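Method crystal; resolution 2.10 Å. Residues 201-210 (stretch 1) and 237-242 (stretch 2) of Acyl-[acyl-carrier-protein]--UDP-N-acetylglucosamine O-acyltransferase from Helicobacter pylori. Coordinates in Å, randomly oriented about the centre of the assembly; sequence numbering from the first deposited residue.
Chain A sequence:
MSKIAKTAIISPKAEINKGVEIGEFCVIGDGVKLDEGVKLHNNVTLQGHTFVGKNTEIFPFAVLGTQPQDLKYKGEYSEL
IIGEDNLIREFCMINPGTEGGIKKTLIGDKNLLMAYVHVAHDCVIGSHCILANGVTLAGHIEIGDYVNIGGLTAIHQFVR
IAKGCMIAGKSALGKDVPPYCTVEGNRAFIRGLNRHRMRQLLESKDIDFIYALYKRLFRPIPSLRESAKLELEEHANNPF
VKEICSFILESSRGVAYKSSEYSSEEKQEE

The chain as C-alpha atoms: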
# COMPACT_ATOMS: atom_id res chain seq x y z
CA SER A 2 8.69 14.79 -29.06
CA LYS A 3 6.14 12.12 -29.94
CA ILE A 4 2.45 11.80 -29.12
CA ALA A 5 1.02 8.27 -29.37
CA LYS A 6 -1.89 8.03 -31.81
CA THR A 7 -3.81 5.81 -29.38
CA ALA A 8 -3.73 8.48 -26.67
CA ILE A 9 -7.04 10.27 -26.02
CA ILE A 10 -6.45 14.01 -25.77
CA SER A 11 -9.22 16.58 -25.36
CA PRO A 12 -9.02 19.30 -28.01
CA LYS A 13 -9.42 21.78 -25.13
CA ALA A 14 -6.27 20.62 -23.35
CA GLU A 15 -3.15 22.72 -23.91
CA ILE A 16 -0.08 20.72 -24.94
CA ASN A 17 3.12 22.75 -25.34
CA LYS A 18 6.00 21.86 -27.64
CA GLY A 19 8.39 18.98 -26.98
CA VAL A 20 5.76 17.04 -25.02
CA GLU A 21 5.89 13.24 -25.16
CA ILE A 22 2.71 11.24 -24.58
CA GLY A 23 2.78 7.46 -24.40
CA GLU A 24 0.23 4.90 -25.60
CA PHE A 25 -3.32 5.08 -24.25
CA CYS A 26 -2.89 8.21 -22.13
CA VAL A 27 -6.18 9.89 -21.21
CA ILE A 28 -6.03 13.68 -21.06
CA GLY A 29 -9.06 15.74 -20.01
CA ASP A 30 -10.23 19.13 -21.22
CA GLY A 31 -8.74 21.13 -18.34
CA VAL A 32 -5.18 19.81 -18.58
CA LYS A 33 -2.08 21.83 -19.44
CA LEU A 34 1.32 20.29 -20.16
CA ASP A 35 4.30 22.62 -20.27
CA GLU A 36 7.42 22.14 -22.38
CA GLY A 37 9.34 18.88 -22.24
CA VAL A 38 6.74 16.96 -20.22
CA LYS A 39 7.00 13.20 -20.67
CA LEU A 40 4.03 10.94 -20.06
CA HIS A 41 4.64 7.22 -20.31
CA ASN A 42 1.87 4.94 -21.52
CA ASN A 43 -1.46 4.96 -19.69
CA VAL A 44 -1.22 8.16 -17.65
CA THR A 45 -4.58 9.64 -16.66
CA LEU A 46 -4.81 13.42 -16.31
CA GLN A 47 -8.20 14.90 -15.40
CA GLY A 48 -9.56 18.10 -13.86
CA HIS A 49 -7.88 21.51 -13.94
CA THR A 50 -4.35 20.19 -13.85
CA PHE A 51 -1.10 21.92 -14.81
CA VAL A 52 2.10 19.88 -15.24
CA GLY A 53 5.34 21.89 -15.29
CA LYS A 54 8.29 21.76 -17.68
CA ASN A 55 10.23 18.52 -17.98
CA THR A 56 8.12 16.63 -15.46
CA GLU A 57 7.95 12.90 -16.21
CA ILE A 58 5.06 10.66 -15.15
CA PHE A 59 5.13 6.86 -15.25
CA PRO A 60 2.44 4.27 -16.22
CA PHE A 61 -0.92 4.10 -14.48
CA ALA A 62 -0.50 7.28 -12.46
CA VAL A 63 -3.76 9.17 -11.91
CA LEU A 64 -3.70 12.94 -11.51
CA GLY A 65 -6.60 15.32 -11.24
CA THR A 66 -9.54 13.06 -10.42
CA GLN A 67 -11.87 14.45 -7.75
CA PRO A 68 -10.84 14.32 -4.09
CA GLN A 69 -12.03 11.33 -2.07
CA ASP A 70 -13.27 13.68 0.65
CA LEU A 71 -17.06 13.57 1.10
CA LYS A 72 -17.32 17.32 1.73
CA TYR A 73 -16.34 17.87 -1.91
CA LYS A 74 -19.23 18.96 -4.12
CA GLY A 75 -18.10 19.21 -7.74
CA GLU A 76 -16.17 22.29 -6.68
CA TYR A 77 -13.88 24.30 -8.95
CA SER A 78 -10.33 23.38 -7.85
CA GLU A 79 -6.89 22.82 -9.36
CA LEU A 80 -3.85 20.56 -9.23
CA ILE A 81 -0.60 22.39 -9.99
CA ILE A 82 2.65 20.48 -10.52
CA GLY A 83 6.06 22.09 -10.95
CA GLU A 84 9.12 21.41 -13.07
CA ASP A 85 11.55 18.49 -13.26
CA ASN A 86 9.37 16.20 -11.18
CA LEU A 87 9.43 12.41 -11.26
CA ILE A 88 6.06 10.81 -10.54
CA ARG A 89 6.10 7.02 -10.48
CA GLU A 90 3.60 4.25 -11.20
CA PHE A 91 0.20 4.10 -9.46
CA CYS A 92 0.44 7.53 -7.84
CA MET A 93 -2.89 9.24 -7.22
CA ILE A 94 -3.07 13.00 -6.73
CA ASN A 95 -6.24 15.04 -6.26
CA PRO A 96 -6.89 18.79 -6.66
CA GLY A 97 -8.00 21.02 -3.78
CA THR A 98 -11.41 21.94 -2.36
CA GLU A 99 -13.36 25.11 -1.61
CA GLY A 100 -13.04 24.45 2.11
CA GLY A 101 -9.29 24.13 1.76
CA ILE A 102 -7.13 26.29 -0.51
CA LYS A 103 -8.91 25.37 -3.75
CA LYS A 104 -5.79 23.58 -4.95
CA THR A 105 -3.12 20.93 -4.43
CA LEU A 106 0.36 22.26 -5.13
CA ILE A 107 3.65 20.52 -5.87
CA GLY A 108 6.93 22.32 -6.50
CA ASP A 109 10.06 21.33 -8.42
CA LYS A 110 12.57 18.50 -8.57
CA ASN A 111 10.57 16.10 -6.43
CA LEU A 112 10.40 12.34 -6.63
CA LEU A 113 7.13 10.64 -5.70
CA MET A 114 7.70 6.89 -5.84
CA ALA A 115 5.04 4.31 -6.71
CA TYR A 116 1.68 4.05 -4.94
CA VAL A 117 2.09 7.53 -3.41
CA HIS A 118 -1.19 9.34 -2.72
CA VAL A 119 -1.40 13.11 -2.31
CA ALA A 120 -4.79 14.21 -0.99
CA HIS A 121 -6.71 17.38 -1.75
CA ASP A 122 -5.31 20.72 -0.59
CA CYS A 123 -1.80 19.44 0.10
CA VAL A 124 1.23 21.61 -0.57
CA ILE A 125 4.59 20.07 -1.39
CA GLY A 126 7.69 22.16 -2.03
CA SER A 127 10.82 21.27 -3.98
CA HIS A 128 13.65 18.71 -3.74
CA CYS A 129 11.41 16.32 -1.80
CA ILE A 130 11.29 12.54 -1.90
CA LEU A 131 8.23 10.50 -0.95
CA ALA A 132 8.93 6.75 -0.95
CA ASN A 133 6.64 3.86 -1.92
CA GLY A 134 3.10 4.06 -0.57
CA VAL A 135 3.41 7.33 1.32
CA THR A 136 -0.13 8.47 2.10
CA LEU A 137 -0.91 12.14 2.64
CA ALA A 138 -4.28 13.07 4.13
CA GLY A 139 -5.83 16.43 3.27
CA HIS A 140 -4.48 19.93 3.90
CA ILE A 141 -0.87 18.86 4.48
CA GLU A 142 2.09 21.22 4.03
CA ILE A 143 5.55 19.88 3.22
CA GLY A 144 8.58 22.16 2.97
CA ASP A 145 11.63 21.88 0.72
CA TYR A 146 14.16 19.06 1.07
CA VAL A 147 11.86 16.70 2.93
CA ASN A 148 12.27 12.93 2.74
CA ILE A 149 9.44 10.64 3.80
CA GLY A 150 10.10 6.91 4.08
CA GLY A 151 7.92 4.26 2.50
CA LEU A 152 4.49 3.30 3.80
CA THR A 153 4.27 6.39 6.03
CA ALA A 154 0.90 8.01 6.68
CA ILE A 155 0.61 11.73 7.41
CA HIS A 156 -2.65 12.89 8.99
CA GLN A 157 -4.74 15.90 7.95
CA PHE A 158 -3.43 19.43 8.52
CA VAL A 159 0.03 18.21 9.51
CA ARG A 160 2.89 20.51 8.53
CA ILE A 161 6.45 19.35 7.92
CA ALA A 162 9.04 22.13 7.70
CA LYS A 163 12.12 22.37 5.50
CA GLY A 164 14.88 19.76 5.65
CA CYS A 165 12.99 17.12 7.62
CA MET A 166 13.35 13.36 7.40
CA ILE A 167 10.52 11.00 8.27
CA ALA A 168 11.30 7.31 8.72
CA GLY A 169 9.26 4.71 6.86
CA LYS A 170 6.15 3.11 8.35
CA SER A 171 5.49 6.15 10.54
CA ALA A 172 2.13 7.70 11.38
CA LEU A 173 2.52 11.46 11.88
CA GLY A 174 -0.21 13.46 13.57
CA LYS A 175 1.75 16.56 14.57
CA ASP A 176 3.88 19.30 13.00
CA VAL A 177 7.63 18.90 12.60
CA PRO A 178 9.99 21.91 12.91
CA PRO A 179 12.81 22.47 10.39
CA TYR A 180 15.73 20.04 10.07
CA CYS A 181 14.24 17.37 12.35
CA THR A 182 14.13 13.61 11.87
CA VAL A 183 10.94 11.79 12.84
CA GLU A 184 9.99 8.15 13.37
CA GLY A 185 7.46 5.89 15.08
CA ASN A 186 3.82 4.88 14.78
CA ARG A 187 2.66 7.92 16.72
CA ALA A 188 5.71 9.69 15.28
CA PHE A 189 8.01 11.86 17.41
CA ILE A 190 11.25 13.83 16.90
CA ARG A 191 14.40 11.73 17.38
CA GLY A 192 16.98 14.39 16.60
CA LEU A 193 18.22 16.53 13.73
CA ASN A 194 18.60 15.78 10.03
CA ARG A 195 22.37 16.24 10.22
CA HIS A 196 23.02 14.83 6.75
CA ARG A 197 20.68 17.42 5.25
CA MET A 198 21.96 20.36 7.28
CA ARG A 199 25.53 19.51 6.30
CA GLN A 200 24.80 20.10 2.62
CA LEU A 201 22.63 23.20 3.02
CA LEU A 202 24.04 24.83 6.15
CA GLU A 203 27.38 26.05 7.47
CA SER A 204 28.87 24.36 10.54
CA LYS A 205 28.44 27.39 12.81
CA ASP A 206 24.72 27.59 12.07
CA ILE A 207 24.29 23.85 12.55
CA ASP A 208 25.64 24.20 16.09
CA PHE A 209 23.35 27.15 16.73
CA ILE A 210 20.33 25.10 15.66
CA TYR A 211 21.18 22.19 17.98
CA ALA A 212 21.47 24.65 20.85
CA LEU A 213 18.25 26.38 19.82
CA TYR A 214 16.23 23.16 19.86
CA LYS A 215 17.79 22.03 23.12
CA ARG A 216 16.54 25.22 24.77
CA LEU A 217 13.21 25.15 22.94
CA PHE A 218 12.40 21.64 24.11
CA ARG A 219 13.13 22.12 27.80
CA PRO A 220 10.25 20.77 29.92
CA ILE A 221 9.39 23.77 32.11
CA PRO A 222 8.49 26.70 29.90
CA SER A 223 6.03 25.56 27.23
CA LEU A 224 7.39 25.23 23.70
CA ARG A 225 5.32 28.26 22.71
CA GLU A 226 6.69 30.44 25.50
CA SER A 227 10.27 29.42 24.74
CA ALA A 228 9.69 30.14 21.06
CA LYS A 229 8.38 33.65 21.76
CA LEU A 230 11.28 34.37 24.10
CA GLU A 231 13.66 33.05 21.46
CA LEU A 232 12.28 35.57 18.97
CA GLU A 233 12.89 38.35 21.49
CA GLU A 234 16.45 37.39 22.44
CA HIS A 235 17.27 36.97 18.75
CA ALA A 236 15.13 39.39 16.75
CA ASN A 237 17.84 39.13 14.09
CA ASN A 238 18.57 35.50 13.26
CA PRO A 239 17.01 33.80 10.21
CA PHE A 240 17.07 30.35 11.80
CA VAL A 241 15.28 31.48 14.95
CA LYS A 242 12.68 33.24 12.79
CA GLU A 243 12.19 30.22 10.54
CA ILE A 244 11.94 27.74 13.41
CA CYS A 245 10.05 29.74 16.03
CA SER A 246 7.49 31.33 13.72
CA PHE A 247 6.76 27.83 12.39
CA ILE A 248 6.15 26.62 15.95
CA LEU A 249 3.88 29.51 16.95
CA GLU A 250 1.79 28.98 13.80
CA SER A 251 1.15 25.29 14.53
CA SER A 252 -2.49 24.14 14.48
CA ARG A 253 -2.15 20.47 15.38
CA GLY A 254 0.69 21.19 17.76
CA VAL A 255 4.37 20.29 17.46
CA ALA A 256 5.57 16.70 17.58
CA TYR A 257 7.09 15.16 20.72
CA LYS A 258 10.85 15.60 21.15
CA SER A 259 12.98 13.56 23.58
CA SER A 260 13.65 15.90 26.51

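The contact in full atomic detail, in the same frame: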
# COMPACT_ATOMS: atom_id res chain seq x y z
N LEU A 201 23.27 21.90 3.20
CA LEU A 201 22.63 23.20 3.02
C LEU A 201 23.12 24.27 3.98
O LEU A 201 23.07 25.47 3.66
CB LEU A 201 21.11 23.06 3.19
CG LEU A 201 20.32 22.22 2.19
CD1 LEU A 201 18.89 22.04 2.71
CD2 LEU A 201 20.32 22.89 0.83
N LEU A 202 23.59 23.86 5.15
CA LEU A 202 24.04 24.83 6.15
C LEU A 202 25.52 24.78 6.52
O LEU A 202 26.19 23.76 6.36
CB LEU A 202 23.19 24.67 7.42
CG LEU A 202 21.68 24.69 7.19
CD1 LEU A 202 20.96 24.51 8.51
CD2 LEU A 202 21.28 26.01 6.54
N GLU A 203 26.00 25.90 7.03
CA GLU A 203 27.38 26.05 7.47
C GLU A 203 27.49 25.48 8.88
O GLU A 203 26.52 25.52 9.64
CB GLU A 203 27.77 27.53 7.46
CG GLU A 203 27.76 28.15 6.06
CD GLU A 203 27.47 29.64 6.08
OE1 GLU A 203 28.14 30.37 6.85
OE2 GLU A 203 26.59 30.08 5.32
N SER A 204 28.66 24.95 9.22
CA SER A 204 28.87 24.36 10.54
C SER A 204 28.40 25.23 11.70
O SER A 204 27.66 24.76 12.57
CB SER A 204 30.35 24.01 10.73
OG SER A 204 31.15 25.17 10.75
N LYS A 205 28.82 26.49 11.72
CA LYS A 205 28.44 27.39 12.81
C LYS A 205 26.93 27.41 13.04
O LYS A 205 26.47 27.33 14.18
CB LYS A 205 28.93 28.81 12.53
CG LYS A 205 28.23 29.49 11.36
CD LYS A 205 28.53 30.98 11.32
CE LYS A 205 27.72 31.67 10.24
NZ LYS A 205 27.97 33.14 10.20
N ASP A 206 26.17 27.53 11.96
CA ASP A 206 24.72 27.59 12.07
C ASP A 206 24.12 26.26 12.51
O ASP A 206 23.09 26.23 13.17
CB ASP A 206 24.12 28.03 10.73
CG ASP A 206 24.60 29.41 10.31
OD1 ASP A 206 24.55 30.34 11.16
OD2 ASP A 206 25.01 29.57 9.15
N ILE A 207 24.78 25.16 12.15
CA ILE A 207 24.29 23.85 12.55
C ILE A 207 24.37 23.73 14.07
O ILE A 207 23.45 23.20 14.70
CB ILE A 207 25.10 22.73 11.88
CG1 ILE A 207 24.88 22.77 10.36
CG2 ILE A 207 24.68 21.37 12.44
CD1 ILE A 207 25.65 21.72 9.59
N ASP A 208 25.46 24.23 14.64
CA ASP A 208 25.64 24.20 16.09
C ASP A 208 24.57 25.05 16.76
O ASP A 208 23.96 24.64 17.75
CB ASP A 208 27.02 24.75 16.49
CG ASP A 208 28.16 23.94 15.94
OD1 ASP A 208 28.14 22.70 16.07
OD2 ASP A 208 29.10 24.54 15.37
N PHE A 209 24.35 26.23 16.20
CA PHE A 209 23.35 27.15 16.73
C PHE A 209 21.98 26.49 16.79
O PHE A 209 21.27 26.60 17.78
CB PHE A 209 23.30 28.41 15.85
CG PHE A 209 22.25 29.39 16.27
CD1 PHE A 209 20.93 29.25 15.85
CD2 PHE A 209 22.57 30.45 17.11
CE1 PHE A 209 19.95 30.16 16.25
CE2 PHE A 209 21.60 31.36 17.52
CZ PHE A 209 20.28 31.21 17.09
N ILE A 210 21.62 25.78 15.72
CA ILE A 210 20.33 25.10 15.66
C ILE A 210 20.19 24.04 16.76
O ILE A 210 19.17 23.98 17.43
CB ILE A 210 20.10 24.47 14.27
CG1 ILE A 210 20.04 25.58 13.22
CG2 ILE A 210 18.81 23.65 14.26
CD1 ILE A 210 19.96 25.09 11.79
N ASN A 237 17.11 39.19 15.35
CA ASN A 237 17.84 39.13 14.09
C ASN A 237 18.63 37.84 13.98
O ASN A 237 19.80 37.77 14.36
CB ASN A 237 18.77 40.33 13.97
CG ASN A 237 18.03 41.65 13.99
OD1 ASN A 237 17.10 41.87 13.20
ND2 ASN A 237 18.43 42.54 14.89
N ASN A 238 17.97 36.81 13.46
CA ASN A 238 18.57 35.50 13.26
C ASN A 238 17.56 34.73 12.42
O ASN A 238 16.52 34.32 12.92
CB ASN A 238 18.80 34.79 14.59
CG ASN A 238 19.50 33.46 14.42
OD1 ASN A 238 18.98 32.55 13.78
ND2 ASN A 238 20.70 33.35 14.99
N PRO A 239 17.88 34.52 11.14
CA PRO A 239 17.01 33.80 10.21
C PRO A 239 16.52 32.45 10.71
O PRO A 239 15.35 32.12 10.57
CB PRO A 239 17.87 33.68 8.95
CG PRO A 239 19.25 33.56 9.53
CD PRO A 239 19.24 34.63 10.59
N PHE A 240 17.42 31.67 11.30
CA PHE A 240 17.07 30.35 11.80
C PHE A 240 16.04 30.40 12.92
O PHE A 240 15.10 29.60 12.95
CB PHE A 240 18.33 29.61 12.24
CG PHE A 240 19.39 29.57 11.18
CD1 PHE A 240 20.46 30.47 11.21
CD2 PHE A 240 19.30 28.68 10.12
CE1 PHE A 240 21.41 30.48 10.21
CE2 PHE A 240 20.26 28.68 9.10
CZ PHE A 240 21.31 29.58 9.15
N VAL A 241 16.22 31.33 13.85
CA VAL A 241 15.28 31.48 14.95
C VAL A 241 13.91 31.86 14.37
O VAL A 241 12.88 31.31 14.78
CB VAL A 241 15.74 32.57 15.94
CG1 VAL A 241 14.63 32.89 16.94
CG2 VAL A 241 16.99 32.11 16.66
N LYS A 242 13.92 32.78 13.42
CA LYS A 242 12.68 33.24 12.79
C LYS A 242 11.97 32.09 12.08
O LYS A 242 10.77 31.89 12.25
CB LYS A 242 12.98 34.35 11.77
CG LYS A 242 13.58 35.61 12.36
CD LYS A 242 13.75 36.69 11.29
CE LYS A 242 14.30 37.98 11.88
NZ LYS A 242 14.46 39.05 10.86

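This is a small, side-chain-only contact between the starts of two helices, built around two phenylalanines and held by van der Waals packing, with no hydrogen bond crossing between the stretches. The buried surface, 293 Å² summed over both sides, is modest, and the backbones stay well apart: the nearest CA atoms, those of Ile-210 and Phe-240, are 7.3 Å from each other, which leaves room for side chains between them.

The backbone hydrogen bonds run within each stretch. In the first stretch, Leu-202 leaves helical phi/psi (-117/157), Glu-203 takes the N-cap position, and a new helix runs from Ser-204 onward; its first turns are marked by bonds such as Ile-207 N to Glu-203 O (3.1 Å) and Ile-210 N to Asp-206 O (3.0 Å). In the second, Asn-238 is the N-cap, and its side chain accepts from the backbone in a capping bond, Val-241 N to Asn-238 OD1, at 3.0 Å with an N-H...acceptor angle of 159°. Lys-242 N to Asn-238 O (3.1 Å) continues the turn.

Phe-240 gives up the most surface, 106 Å². Its CA-to-CB bond points toward the first stretch, and with chi1 at -53° (m) its ring reaches three residues there. Leu-202 CD2 lies 3.8 Å from Phe-240 CE2, at the ring edge and near its plane. Ile-210 CD1 approaches Phe-240 CD2 at 4.0 Å; although the CA-to-CB bond of Ile-210 points sideways, the end of its side chain comes nearer. Both are apolar contacts that shield hydrocarbon from water. The third neighbour is polar: Asp-206 OD1 sits 3.3 Å from Phe-240 CE1, in an oblique position. A carboxylate oxygen beside an aromatic carbon can benefit from the slightly positive ring hydrogens, but the distance alone does not establish such an attraction.

Phe-209, with chi1 at 177° (t), extends from the first helix toward the second and has 69 Å² covered. Its tip meets two residues. Asn-238 ND2 lies over one face of the ring, 3.0 Å from Phe-209 CZ, a close approach that places the amide nitrogen against the aromatic surface. Asn-238 OD1, while accepting the capping bond, is also near the ring, 3.6 Å from Phe-209 CE1. Val-241 CG2 packs at the ring edge, 3.4 Å from Phe-209 CZ, a tight apolar contact. The two phenylalanines touch more loosely, with Phe-209 CE1 4.4 Å from Phe-240 CB.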